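Local structure of sensor protein (Geobacter sulfurreducens, 3H7M) at residues Arg118-Arg124 / Asp140-Thr146; Val47-Thr51 / Ala206-Glu210; Asp20-Tyr24 / Val167-Ile172. The protein probably works as the periplasmic-binding-protein-like sensor domain of a membrane-bound histidine kinase, whose kinase part would phosphorylate a protein histidine using ATP. Residues are numbered along the deposited sequence.

Contact 1 of 3, residues Arg118-Arg124 / Asp140-Thr146; sequences RKVALHR and DLVLTPT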
ATOM      1  N   ARG A 118       5.027   4.972 -24.206  1.00 71.63           N
ATOM      2  CA  ARG A 118       3.906   4.048 -24.137  1.00 66.86           C
ATOM      3  C   ARG A 118       2.866   4.487 -23.131  1.00 61.33           C
ATOM      4  O   ARG A 118       3.161   5.222 -22.199  1.00 65.51           O
ATOM      5  CB  ARG A 118       4.420   2.653 -23.836  1.00 65.91           C
ATOM      6  CG  ARG A 118       5.296   2.158 -24.963  1.00 71.48           C
ATOM      7  CD  ARG A 118       5.901   0.796 -24.707  1.00 80.22           C
ATOM      8  NE  ARG A 118       6.733   0.375 -25.832  1.00 81.97           N
ATOM      9  CZ  ARG A 118       6.324   0.365 -27.096  1.00 83.29           C
ATOM     10  NH1 ARG A 118       5.091   0.753 -27.400  1.00 80.18           N
ATOM     11  NH2 ARG A 118       7.153  -0.024 -28.057  1.00 87.80           N
ATOM     12  N   LYS A 119       1.630   4.068 -23.348  1.00 61.02           N
ATOM     13  CA  LYS A 119       0.541   4.449 -22.461  1.00 59.74           C
ATOM     14  C   LYS A 119       0.643   3.568 -21.212  1.00 55.11           C
ATOM     15  O   LYS A 119       0.742   2.345 -21.313  1.00 52.02           O
ATOM     16  CB  LYS A 119      -0.789   4.264 -23.188  1.00 60.31           C
ATOM     17  CG  LYS A 119      -1.940   5.003 -22.552  1.00 71.60           C
ATOM     18  CD  LYS A 119      -3.262   4.684 -23.242  1.00 77.87           C
ATOM     19  CE  LYS A 119      -4.383   5.559 -22.686  1.00 80.53           C
ATOM     20  NZ  LYS A 119      -5.681   5.343 -23.380  1.00 84.13           N
ATOM     21  N   VAL A 120       0.624   4.198 -20.040  1.00 51.59           N
ATOM     22  CA  VAL A 120       0.793   3.484 -18.780  1.00 41.98           C
ATOM     23  C   VAL A 120      -0.175   3.843 -17.671  1.00 52.16           C
ATOM     24  O   VAL A 120      -0.334   5.022 -17.334  1.00 54.70           O
ATOM     25  CB  VAL A 120       2.179   3.724 -18.238  1.00 41.26           C
ATOM     26  CG1 VAL A 120       2.329   3.049 -16.894  1.00 37.04           C
ATOM     27  CG2 VAL A 120       3.211   3.229 -19.241  1.00 38.80           C
ATOM     28  N   ALA A 121      -0.814   2.829 -17.084  1.00 43.34           N
ATOM     29  CA  ALA A 121      -1.737   3.102 -15.996  1.00 42.19           C
ATOM     30  C   ALA A 121      -1.050   2.876 -14.652  1.00 44.91           C
ATOM     31  O   ALA A 121      -0.123   2.051 -14.529  1.00 40.80           O
ATOM     32  CB  ALA A 121      -2.968   2.203 -16.109  1.00 45.86           C
ATOM     33  N   LEU A 122      -1.493   3.611 -13.639  1.00 44.86           N
ATOM     34  CA  LEU A 122      -0.923   3.432 -12.311  1.00 46.88           C
ATOM     35  C   LEU A 122      -1.688   4.175 -11.256  1.00 41.47           C
ATOM     36  O   LEU A 122      -2.475   5.078 -11.549  1.00 44.43           O
ATOM     37  CB  LEU A 122       0.558   3.806 -12.273  1.00 50.61           C
ATOM     38  CG  LEU A 122       1.009   5.187 -12.722  1.00 57.31           C
ATOM     39  CD1 LEU A 122       0.416   6.271 -11.817  1.00 51.18           C
ATOM     40  CD2 LEU A 122       2.532   5.209 -12.668  1.00 56.02           C
ATOM     41  N   HIS A 123      -1.447   3.780 -10.019  1.00 46.83           N
ATOM     42  CA  HIS A 123      -2.167   4.331  -8.897  1.00 56.21           C
ATOM     43  C   HIS A 123      -2.025   5.824  -8.713  1.00 61.24           C
ATOM     44  O   HIS A 123      -0.918   6.352  -8.658  1.00 63.04           O
ATOM     45  CB  HIS A 123      -1.761   3.605  -7.619  1.00 61.59           C
ATOM     46  CG  HIS A 123      -2.794   3.690  -6.548  1.00 56.70           C
ATOM     47  ND1 HIS A 123      -2.598   3.187  -5.282  1.00 54.15           N
ATOM     48  CD2 HIS A 123      -4.033   4.241  -6.551  1.00 55.12           C
ATOM     49  CE1 HIS A 123      -3.671   3.429  -4.549  1.00 56.30           C
ATOM     50  NE2 HIS A 123      -4.556   4.068  -5.296  1.00 55.92           N
ATOM     51  N   ARG A 124      -3.173   6.483  -8.604  1.00 67.14           N
ATOM     52  CA  ARG A 124      -3.265   7.931  -8.431  1.00 69.92           C
ATOM     53  C   ARG A 124      -2.480   8.511  -7.250  1.00 68.92           C
ATOM     54  O   ARG A 124      -2.967   8.526  -6.119  1.00 58.18           O
ATOM     55  CB  ARG A 124      -4.732   8.325  -8.285  1.00 75.79           C
ATOM     56  CG  ARG A 124      -4.967   9.814  -8.245  1.00 78.75           C
ATOM     57  CD  ARG A 124      -4.290  10.458  -9.425  1.00 83.97           C
ATOM     58  NE  ARG A 124      -4.813  11.791  -9.686  1.00 92.44           N
ATOM     59  CZ  ARG A 124      -5.688  12.074 -10.642  1.00 93.44           C
ATOM     60  NH1 ARG A 124      -6.142  11.115 -11.441  1.00 90.43           N
ATOM     61  NH2 ARG A 124      -6.108  13.323 -10.798  1.00 95.56           N
ATOM     62  N   ASP A 140       2.331  10.490 -21.020  1.00 74.40           N
ATOM     63  CA  ASP A 140       1.964   9.149 -21.438  1.00 72.27           C
ATOM     64  C   ASP A 140       1.408   8.282 -20.324  1.00 73.13           C
ATOM     65  O   ASP A 140       1.617   7.069 -20.352  1.00 75.53           O
ATOM     66  CB  ASP A 140       3.183   8.436 -22.015  1.00 77.43           C
ATOM     67  CG  ASP A 140       3.471   8.829 -23.438  1.00 83.56           C
ATOM     68  OD1 ASP A 140       4.602   8.562 -23.903  1.00 86.56           O
ATOM     69  OD2 ASP A 140       2.567   9.385 -24.097  1.00 86.36           O
ATOM     70  N   LEU A 141       0.708   8.859 -19.351  1.00 64.06           N
ATOM     71  CA  LEU A 141       0.204   8.011 -18.291  1.00 56.82           C
ATOM     72  C   LEU A 141      -1.161   8.340 -17.700  1.00 63.12           C
ATOM     73  O   LEU A 141      -1.480   9.492 -17.408  1.00 68.05           O
ATOM     74  CB  LEU A 141       1.259   7.887 -17.195  1.00 55.96           C
ATOM     75  CG  LEU A 141       1.674   9.059 -16.319  1.00 59.63           C
ATOM     76  CD1 LEU A 141       0.566   9.364 -15.328  1.00 61.91           C
ATOM     77  CD2 LEU A 141       2.946   8.690 -15.571  1.00 55.15           C
ATOM     78  N   VAL A 142      -1.961   7.286 -17.529  1.00 61.05           N
ATOM     79  CA  VAL A 142      -3.321   7.378 -17.006  1.00 55.69           C
ATOM     80  C   VAL A 142      -3.366   7.066 -15.511  1.00 54.69           C
ATOM     81  O   VAL A 142      -2.775   6.090 -15.046  1.00 55.02           O
ATOM     82  CB  VAL A 142      -4.246   6.410 -17.798  1.00 55.21           C
ATOM     83  CG1 VAL A 142      -3.609   5.045 -17.853  1.00 57.73           C
ATOM     84  CG2 VAL A 142      -5.633   6.339 -17.166  1.00 44.48           C
ATOM     85  N   LEU A 143      -4.079   7.907 -14.769  1.00 54.39           N
ATOM     86  CA  LEU A 143      -4.177   7.773 -13.322  1.00 57.26           C
ATOM     87  C   LEU A 143      -5.469   7.136 -12.868  1.00 55.07           C
ATOM     88  O   LEU A 143      -6.555   7.588 -13.223  1.00 52.88           O
ATOM     89  CB  LEU A 143      -4.050   9.150 -12.659  1.00 60.44           C
ATOM     90  CG  LEU A 143      -2.894  10.018 -13.153  1.00 68.21           C
ATOM     91  CD1 LEU A 143      -2.882  11.342 -12.396  1.00 63.42           C
ATOM     92  CD2 LEU A 143      -1.582   9.261 -12.968  1.00 64.23           C
ATOM     93  N   THR A 144      -5.350   6.117 -12.029  1.00 51.25           N
ATOM     94  CA  THR A 144      -6.529   5.420 -11.549  1.00 51.53           C
ATOM     95  C   THR A 144      -6.678   5.469 -10.027  1.00 49.74           C
ATOM     96  O   THR A 144      -5.694   5.517  -9.283  1.00 54.10           O
ATOM     97  CB  THR A 144      -6.494   3.957 -11.992  1.00 53.49           C
ATOM     98  OG1 THR A 144      -5.698   3.205 -11.072  1.00 52.34           O
ATOM     99  CG2 THR A 144      -5.863   3.840 -13.390  1.00 49.14           C
ATOM    100  N   PRO A 145      -7.926   5.454  -9.550  1.00 45.19           N
ATOM    101  CA  PRO A 145      -8.286   5.495  -8.130  1.00 42.35           C
ATOM    102  C   PRO A 145      -7.707   4.317  -7.350  1.00 45.97           C
ATOM    103  O   PRO A 145      -7.437   4.423  -6.157  1.00 40.50           O
ATOM    104  CB  PRO A 145      -9.806   5.460  -8.165  1.00 46.66           C
ATOM    105  CG  PRO A 145     -10.139   6.052  -9.502  1.00 44.81           C
ATOM    106  CD  PRO A 145      -9.126   5.434 -10.398  1.00 31.90           C
ATOM    107  N   THR A 146      -7.523   3.183  -8.023  1.00 45.56           N
ATOM    108  CA  THR A 146      -6.964   2.011  -7.346  1.00 40.72           C
ATOM    109  C   THR A 146      -6.045   1.291  -8.282  1.00 36.21           C
ATOM    110  O   THR A 146      -6.148   1.428  -9.494  1.00 41.20           O
ATOM    111  CB  THR A 146      -8.037   0.975  -6.966  1.00 45.17           C
ATOM    112  OG1 THR A 146      -8.519   0.337  -8.167  1.00 39.75           O
ATOM    113  CG2 THR A 146      -9.203   1.642  -6.198  1.00 28.95           C
TER
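Strands 120-123 and 141-144 run parallel, and backbone hydrogen bonds pair them in the staggered fashion of a parallel sheet. Val-120 N donates to Asp-140 O (3.1 Å), and Val-120 O accepts from Val-142 N (2.8 Å). Leu-122 repeats the pattern, its N bonding to Val-142 O and its O to Thr-144 N, both at 3.1 Å. The ladder ends at Arg-124 N, 2.8 Å from Thr-144 O. Beyond it His-123 NE2 makes a weak bond to Pro-145 O (3.0 Å), while Thr-144 OG1 donates to Thr-146 O over a very short 2.4 Å. Thr-146 OG1 in turn caps the N terminus of helix 147-155 at Asp-149 N. At the other end, Lys-119 NZ is satisfied by Gly-158 O. Side chains pack on both faces: Ala-121 CB lies 3.4 Å from Val-142 CG1, and Leu-122 CD1 3.8 Å from Leu-143 CD2. The two strands belong to a beta-alpha-beta unit whose connecting helix, 127-133, packs on Leu-122 and Leu-143; helix 147-155 packs on Ala-121 and Thr-144. Strand 141-144 forms the sheet edge, and strand 161-165 flanks 120-123 on its other side, bonded to Ala-121 through Tyr-161 and Val-163.

Contact 2 of 3, residues Val47-Thr51 / Ala206-Glu210; sequences VMGMT and ARFSE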
ATOM      1  N   VAL A  47      -1.423  -5.852  22.149  1.00 31.47           N
ATOM      2  CA  VAL A  47      -0.317  -5.874  23.101  1.00 40.94           C
ATOM      3  C   VAL A  47      -0.102  -4.520  23.785  1.00 37.74           C
ATOM      4  O   VAL A  47       0.398  -4.467  24.893  1.00 35.20           O
ATOM      5  CB  VAL A  47       1.021  -6.330  22.462  1.00 39.42           C
ATOM      6  CG1 VAL A  47       0.812  -7.607  21.645  1.00 26.98           C
ATOM      7  CG2 VAL A  47       1.596  -5.226  21.629  1.00 35.11           C
ATOM      8  N   MET A  48      -0.495  -3.439  23.129  1.00 41.43           N
ATOM      9  CA  MET A  48      -0.321  -2.097  23.683  1.00 46.69           C
ATOM     10  C   MET A  48      -1.537  -1.623  24.479  1.00 47.28           C
ATOM     11  O   MET A  48      -1.563  -0.494  24.977  1.00 45.67           O
ATOM     12  CB  MET A  48      -0.050  -1.082  22.563  1.00 35.35           C
ATOM     13  CG  MET A  48       1.158  -1.394  21.714  1.00 46.13           C
ATOM     14  SD  MET A  48       2.593  -1.765  22.705  1.00 46.18           S
ATOM     15  CE  MET A  48       2.824  -0.138  23.515  1.00 49.04           C
ATOM     16  N   GLY A  49      -2.537  -2.487  24.587  1.00 44.25           N
ATOM     17  CA  GLY A  49      -3.737  -2.120  25.315  1.00 45.02           C
ATOM     18  C   GLY A  49      -4.499  -0.963  24.690  1.00 41.78           C
ATOM     19  O   GLY A  49      -5.070  -0.149  25.400  1.00 51.88           O
ATOM     20  N   MET A  50      -4.504  -0.879  23.363  1.00 49.82           N
ATOM     21  CA  MET A  50      -5.219   0.186  22.655  1.00 48.62           C
ATOM     22  C   MET A  50      -6.588  -0.254  22.181  1.00 50.27           C
ATOM     23  O   MET A  50      -6.898  -1.444  22.083  1.00 49.96           O
ATOM     24  CB  MET A  50      -4.487   0.620  21.388  1.00 52.24           C
ATOM     25  CG  MET A  50      -3.165   1.303  21.539  1.00 59.37           C
ATOM     26  SD  MET A  50      -2.566   1.721  19.873  1.00 68.39           S
ATOM     27  CE  MET A  50      -1.792   0.223  19.458  1.00 61.23           C
ATOM     28  N   THR A  51      -7.401   0.736  21.861  1.00 50.45           N
ATOM     29  CA  THR A  51      -8.713   0.486  21.310  1.00 48.52           C
ATOM     30  C   THR A  51      -8.644   1.199  19.974  1.00 45.19           C
ATOM     31  O   THR A  51      -8.286   2.381  19.903  1.00 44.35           O
ATOM     32  CB  THR A  51      -9.812   1.081  22.179  1.00 54.99           C
ATOM     33  OG1 THR A  51     -10.208   0.105  23.151  1.00 56.44           O
ATOM     34  CG2 THR A  51     -11.015   1.473  21.329  1.00 60.77           C
ATOM     35  N   ALA A 206       5.504   6.220  18.956  1.00 46.12           N
ATOM     36  CA  ALA A 206       6.223   5.260  19.796  1.00 49.07           C
ATOM     37  C   ALA A 206       5.338   4.120  20.262  1.00 45.43           C
ATOM     38  O   ALA A 206       5.798   3.002  20.522  1.00 45.19           O
ATOM     39  CB  ALA A 206       6.825   5.981  21.010  1.00 45.27           C
ATOM     40  N   ARG A 207       4.061   4.424  20.374  1.00 41.29           N
ATOM     41  CA  ARG A 207       3.099   3.439  20.805  1.00 48.25           C
ATOM     42  C   ARG A 207       3.107   2.324  19.745  1.00 48.66           C
ATOM     43  O   ARG A 207       3.226   1.134  20.063  1.00 46.42           O
ATOM     44  CB  ARG A 207       1.737   4.121  20.897  1.00 54.13           C
ATOM     45  CG  ARG A 207       0.729   3.436  21.780  1.00 67.84           C
ATOM     46  CD  ARG A 207       0.745   3.939  23.218  1.00 69.52           C
ATOM     47  NE  ARG A 207      -0.474   3.498  23.896  1.00 77.40           N
ATOM     48  CZ  ARG A 207      -1.680   4.039  23.706  1.00 81.70           C
ATOM     49  NH1 ARG A 207      -1.838   5.058  22.863  1.00 75.81           N
ATOM     50  NH2 ARG A 207      -2.741   3.543  24.339  1.00 81.40           N
ATOM     51  N   PHE A 208       3.028   2.716  18.478  1.00 48.92           N
ATOM     52  CA  PHE A 208       3.029   1.743  17.388  1.00 46.36           C
ATOM     53  C   PHE A 208       4.360   1.068  17.146  1.00 42.54           C
ATOM     54  O   PHE A 208       4.410  -0.148  16.929  1.00 42.96           O
ATOM     55  CB  PHE A 208       2.515   2.397  16.103  1.00 46.91           C
ATOM     56  CG  PHE A 208       1.013   2.451  16.034  1.00 46.82           C
ATOM     57  CD1 PHE A 208       0.284   1.347  15.598  1.00 51.98           C
ATOM     58  CD2 PHE A 208       0.321   3.550  16.516  1.00 47.04           C
ATOM     59  CE1 PHE A 208      -1.118   1.340  15.655  1.00 47.45           C
ATOM     60  CE2 PHE A 208      -1.080   3.552  16.580  1.00 44.28           C
ATOM     61  CZ  PHE A 208      -1.797   2.448  16.150  1.00 40.19           C
ATOM     62  N   SER A 209       5.444   1.830  17.223  1.00 36.46           N
ATOM     63  CA  SER A 209       6.760   1.262  16.975  1.00 37.40           C
ATOM     64  C   SER A 209       7.052   0.169  17.980  1.00 39.39           C
ATOM     65  O   SER A 209       7.597  -0.882  17.646  1.00 38.79           O
ATOM     66  CB  SER A 209       7.833   2.347  17.073  1.00 35.77           C
ATOM     67  OG  SER A 209       7.440   3.500  16.356  1.00 42.73           O
ATOM     68  N   GLU A 210       6.677   0.438  19.219  1.00 33.21           N
ATOM     69  CA  GLU A 210       6.887  -0.497  20.309  1.00 42.45           C
ATOM     70  C   GLU A 210       6.062  -1.774  20.075  1.00 37.24           C
ATOM     71  O   GLU A 210       6.557  -2.896  20.255  1.00 38.71           O
ATOM     72  CB  GLU A 210       6.483   0.186  21.622  1.00 50.19           C
ATOM     73  CG  GLU A 210       7.109  -0.404  22.873  1.00 54.82           C
ATOM     74  CD  GLU A 210       6.675   0.325  24.145  1.00 59.29           C
ATOM     75  OE1 GLU A 210       6.519   1.569  24.105  1.00 57.03           O
ATOM     76  OE2 GLU A 210       6.502  -0.344  25.187  1.00 62.06           O
TER
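Helix 36-48 finishes in a Schellman motif: Gly-49 leaves helical geometry with a positive phi of 64°, and the chain turns away through Met-50 in an extended conformation. Segment 206-210, by contrast, is regular helix, with Glu-210 N bonded to Ala-206 O at 3.0 Å. The backbones stay well apart, Met-48 CA and Arg-207 CA being nearest at 7.1 Å, and no hydrogen bond joins the segments, so side chains fill the gap. Met-48 points toward the helix; its CG lies 3.7 Å from Arg-207 O and its CE 3.9 Å from Glu-210 CD. The contact belongs to a lobe of the periplasmic-binding-protein fold, where helix 202-218 packs against the loop between helix 36-48 and strand 52-57, a loop tied to strand 13-18 by backbone bonding of Thr-51 with Ile-13. Met-50, also directed at the helix, reaches between two side chains. Its CG sits over one face of the Arg-207 guanidinium, 3.6 Å from NH2, a nitrogen that bonds to Arg-9 O. Farther out, Met-50 makes a Met-aromatic contact with Phe-208: SD is 4.4 Å from the ring centroid in an oblique position, and CE lies over the ring face, 4.3 Å from the same centroid, as a CH-pi donor. The Phe-208 ring also stacks with Tyr-195 and touches Ile-44 of helix 36-48.

Contact 3 of 3, residues Asp20-Tyr24 / Val167-Ile172; sequences DYPPY and VPGMYI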
ATOM      1  N   ASP A  20      -9.284  -0.329  -0.716  1.00 50.36           N
ATOM      2  CA  ASP A  20      -8.978  -1.229  -1.837  1.00 50.30           C
ATOM      3  C   ASP A  20      -7.490  -1.497  -2.115  1.00 53.37           C
ATOM      4  O   ASP A  20      -6.997  -1.186  -3.206  1.00 43.08           O
ATOM      5  CB  ASP A  20      -9.595  -0.686  -3.127  1.00 51.33           C
ATOM      6  CG  ASP A  20     -11.085  -0.888  -3.187  1.00 51.30           C
ATOM      7  OD1 ASP A  20     -11.525  -2.054  -3.134  1.00 57.77           O
ATOM      8  OD2 ASP A  20     -11.820   0.116  -3.291  1.00 53.53           O
ATOM      9  N   TYR A  21      -6.784  -2.089  -1.155  1.00 48.65           N
ATOM     10  CA  TYR A  21      -5.369  -2.376  -1.345  1.00 46.67           C
ATOM     11  C   TYR A  21      -5.014  -3.777  -0.818  1.00 48.34           C
ATOM     12  O   TYR A  21      -4.163  -3.923   0.055  1.00 51.36           O
ATOM     13  CB  TYR A  21      -4.515  -1.310  -0.626  1.00 51.86           C
ATOM     14  CG  TYR A  21      -3.189  -1.003  -1.300  1.00 46.53           C
ATOM     15  CD1 TYR A  21      -3.156  -0.287  -2.498  1.00 50.25           C
ATOM     16  CD2 TYR A  21      -1.973  -1.469  -0.769  1.00 39.73           C
ATOM     17  CE1 TYR A  21      -1.957  -0.039  -3.163  1.00 47.81           C
ATOM     18  CE2 TYR A  21      -0.764  -1.234  -1.429  1.00 40.97           C
ATOM     19  CZ  TYR A  21      -0.767  -0.514  -2.633  1.00 48.49           C
ATOM     20  OH  TYR A  21       0.398  -0.270  -3.330  1.00 46.92           O
ATOM     21  N   PRO A  22      -5.671  -4.826  -1.337  1.00 45.69           N
ATOM     22  CA  PRO A  22      -5.377  -6.183  -0.879  1.00 42.19           C
ATOM     23  C   PRO A  22      -4.031  -6.650  -1.377  1.00 34.86           C
ATOM     24  O   PRO A  22      -3.564  -6.231  -2.420  1.00 33.50           O
ATOM     25  CB  PRO A  22      -6.518  -7.000  -1.476  1.00 49.31           C
ATOM     26  CG  PRO A  22      -6.763  -6.292  -2.763  1.00 44.85           C
ATOM     27  CD  PRO A  22      -6.776  -4.849  -2.308  1.00 49.49           C
ATOM     28  N   PRO A  23      -3.387  -7.540  -0.636  1.00 37.17           N
ATOM     29  CA  PRO A  23      -3.808  -8.145   0.623  1.00 36.25           C
ATOM     30  C   PRO A  23      -3.411  -7.353   1.867  1.00 40.40           C
ATOM     31  O   PRO A  23      -3.552  -7.865   2.974  1.00 38.25           O
ATOM     32  CB  PRO A  23      -3.097  -9.476   0.577  1.00 35.24           C
ATOM     33  CG  PRO A  23      -1.777  -9.072   0.047  1.00 32.43           C
ATOM     34  CD  PRO A  23      -2.152  -8.177  -1.114  1.00 34.09           C
ATOM     35  N   TYR A  24      -2.911  -6.127   1.699  1.00 36.98           N
ATOM     36  CA  TYR A  24      -2.495  -5.333   2.847  1.00 34.71           C
ATOM     37  C   TYR A  24      -3.655  -4.820   3.660  1.00 38.56           C
ATOM     38  O   TYR A  24      -3.675  -4.976   4.881  1.00 35.24           O
ATOM     39  CB  TYR A  24      -1.614  -4.165   2.414  1.00 34.47           C
ATOM     40  CG  TYR A  24      -0.340  -4.637   1.746  1.00 34.05           C
ATOM     41  CD1 TYR A  24       0.514  -5.511   2.389  1.00 29.44           C
ATOM     42  CD2 TYR A  24      -0.032  -4.262   0.443  1.00 35.54           C
ATOM     43  CE1 TYR A  24       1.651  -6.013   1.753  1.00 35.30           C
ATOM     44  CE2 TYR A  24       1.097  -4.764  -0.201  1.00 26.64           C
ATOM     45  CZ  TYR A  24       1.930  -5.634   0.458  1.00 31.97           C
ATOM     46  OH  TYR A  24       3.057  -6.111  -0.181  1.00 46.57           O
ATOM     47  N   VAL A 167       2.680  -7.631  -5.279  1.00 33.11           N
ATOM     48  CA  VAL A 167       1.791  -8.510  -4.556  1.00 37.46           C
ATOM     49  C   VAL A 167       0.335  -8.148  -4.764  1.00 29.64           C
ATOM     50  O   VAL A 167      -0.482  -8.985  -5.134  1.00 38.20           O
ATOM     51  CB  VAL A 167       2.207  -8.569  -3.083  1.00 39.20           C
ATOM     52  CG1 VAL A 167       1.162  -9.311  -2.250  1.00 36.09           C
ATOM     53  CG2 VAL A 167       3.559  -9.289  -3.008  1.00 33.47           C
ATOM     54  N   PRO A 168      -0.010  -6.900  -4.536  1.00 25.49           N
ATOM     55  CA  PRO A 168      -1.413  -6.552  -4.760  1.00 27.26           C
ATOM     56  C   PRO A 168      -1.804  -6.920  -6.210  1.00 37.43           C
ATOM     57  O   PRO A 168      -2.934  -7.332  -6.491  1.00 41.96           O
ATOM     58  CB  PRO A 168      -1.426  -5.055  -4.529  1.00 24.02           C
ATOM     59  CG  PRO A 168      -0.374  -4.909  -3.390  1.00 32.06           C
ATOM     60  CD  PRO A 168       0.736  -5.811  -3.876  1.00 31.87           C
ATOM     61  N   GLY A 169      -0.842  -6.774  -7.112  1.00 36.05           N
ATOM     62  CA  GLY A 169      -1.059  -7.069  -8.511  1.00 32.04           C
ATOM     63  C   GLY A 169      -1.502  -8.495  -8.692  1.00 33.62           C
ATOM     64  O   GLY A 169      -2.544  -8.754  -9.283  1.00 29.19           O
ATOM     65  N   MET A 170      -0.704  -9.421  -8.184  1.00 34.09           N
ATOM     66  CA  MET A 170      -1.044 -10.823  -8.269  1.00 32.19           C
ATOM     67  C   MET A 170      -2.372 -11.109  -7.578  1.00 34.66           C
ATOM     68  O   MET A 170      -3.207 -11.812  -8.121  1.00 41.36           O
ATOM     69  CB  MET A 170       0.067 -11.655  -7.655  1.00 38.13           C
ATOM     70  CG  MET A 170       1.428 -11.392  -8.308  1.00 46.93           C
ATOM     71  SD  MET A 170       1.296 -11.290 -10.133  1.00 47.78           S
ATOM     72  CE  MET A 170       1.268 -13.012 -10.595  1.00 47.94           C
ATOM     73  N   TYR A 171      -2.588 -10.558  -6.391  1.00 32.97           N
ATOM     74  CA  TYR A 171      -3.853 -10.817  -5.712  1.00 34.14           C
ATOM     75  C   TYR A 171      -5.009 -10.317  -6.519  1.00 32.13           C
ATOM     76  O   TYR A 171      -6.056 -10.946  -6.578  1.00 35.56           O
ATOM     77  CB  TYR A 171      -3.911 -10.170  -4.330  1.00 32.57           C
ATOM     78  CG  TYR A 171      -3.222 -11.006  -3.277  1.00 43.12           C
ATOM     79  CD1 TYR A 171      -1.831 -11.057  -3.194  1.00 39.85           C
ATOM     80  CD2 TYR A 171      -3.962 -11.774  -2.378  1.00 39.97           C
ATOM     81  CE1 TYR A 171      -1.188 -11.855  -2.233  1.00 41.73           C
ATOM     82  CE2 TYR A 171      -3.330 -12.573  -1.416  1.00 49.62           C
ATOM     83  CZ  TYR A 171      -1.946 -12.607  -1.349  1.00 47.58           C
ATOM     84  OH  TYR A 171      -1.328 -13.391  -0.402  1.00 45.53           O
ATOM     85  N   ILE A 172      -4.818  -9.172  -7.152  1.00 32.75           N
ATOM     86  CA  ILE A 172      -5.878  -8.596  -7.940  1.00 32.08           C
ATOM     87  C   ILE A 172      -6.147  -9.402  -9.206  1.00 33.22           C
ATOM     88  O   ILE A 172      -7.287  -9.557  -9.621  1.00 32.51           O
ATOM     89  CB  ILE A 172      -5.535  -7.147  -8.309  1.00 37.56           C
ATOM     90  CG1 ILE A 172      -5.656  -6.265  -7.065  1.00 39.85           C
ATOM     91  CG2 ILE A 172      -6.476  -6.647  -9.369  1.00 31.10           C
ATOM     92  CD1 ILE A 172      -5.053  -4.870  -7.217  1.00 46.38           C
TER
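At the start of the second segment, Val-167 directs its side chain toward segment 20-24, placing CG1 3.7 Å from Pro-23 CD and CB 3.9 Å from Tyr-24 OH. Pro-168, in the first turn of helix 166-175, comes closest of all: its CA makes a CA-H...O contact with Pro-22 O at 3.2 Å, and its CG approaches two tyrosines, 3.5 Å from Tyr-24 CE2 and 4.2 Å from Tyr-21 CE2. The surface it meets is shaped by the cis peptide bond between Pro-22 and Pro-23, which folds Tyr-21 to Tyr-24 into a type VI turn, closed by a weak bond of 3.0 Å from Tyr-24 N to Tyr-21 O. In the two-lobed fold of solute-binding proteins this turn belongs to one lobe and helix 166-175 to the other, so the contact spans the two lobes. One helical turn after Val-167 comes Tyr-171, whose N bonds to Val-167 O at 2.9 Å. Pro-23 sits over the face of its ring, with CG 3.7 Å from the ring centroid and 13° off the normal, a clear CH-pi contact, while the Tyr-171 hydroxyl bonds to Leu-229 O. Ile-172 adds a looser apolar approach, CG1 to Pro-22 CG at 4.4 Å, and packs as well on Ala-148 and Leu-151 of helix 147-155.

In the fold
Contacts 1 and 3 are neighbours, their centres about 17 Å apart, and they touch twice: His-123 ND1 lies 3.9 Å from Tyr-21 CE1, and Thr-146 CG2 3.9 Å from Asp-20 CB. His-123, at the end of its strand, and Thr-146, at the N-cap of the next helix, thus meet strand 20-21 where the lobes face each other, the region in which related binding proteins hold their solute. Contact 2 lies at the far end of the molecule, its centre about 36 Å from that of contact 1, on the opposite side of the chain's centre, and about 26 Å from that of contact 3. The bound sodium ion, at Ala-84, Asp-88 and Gln-199, is about 14 Å from the Phe-208 side chain.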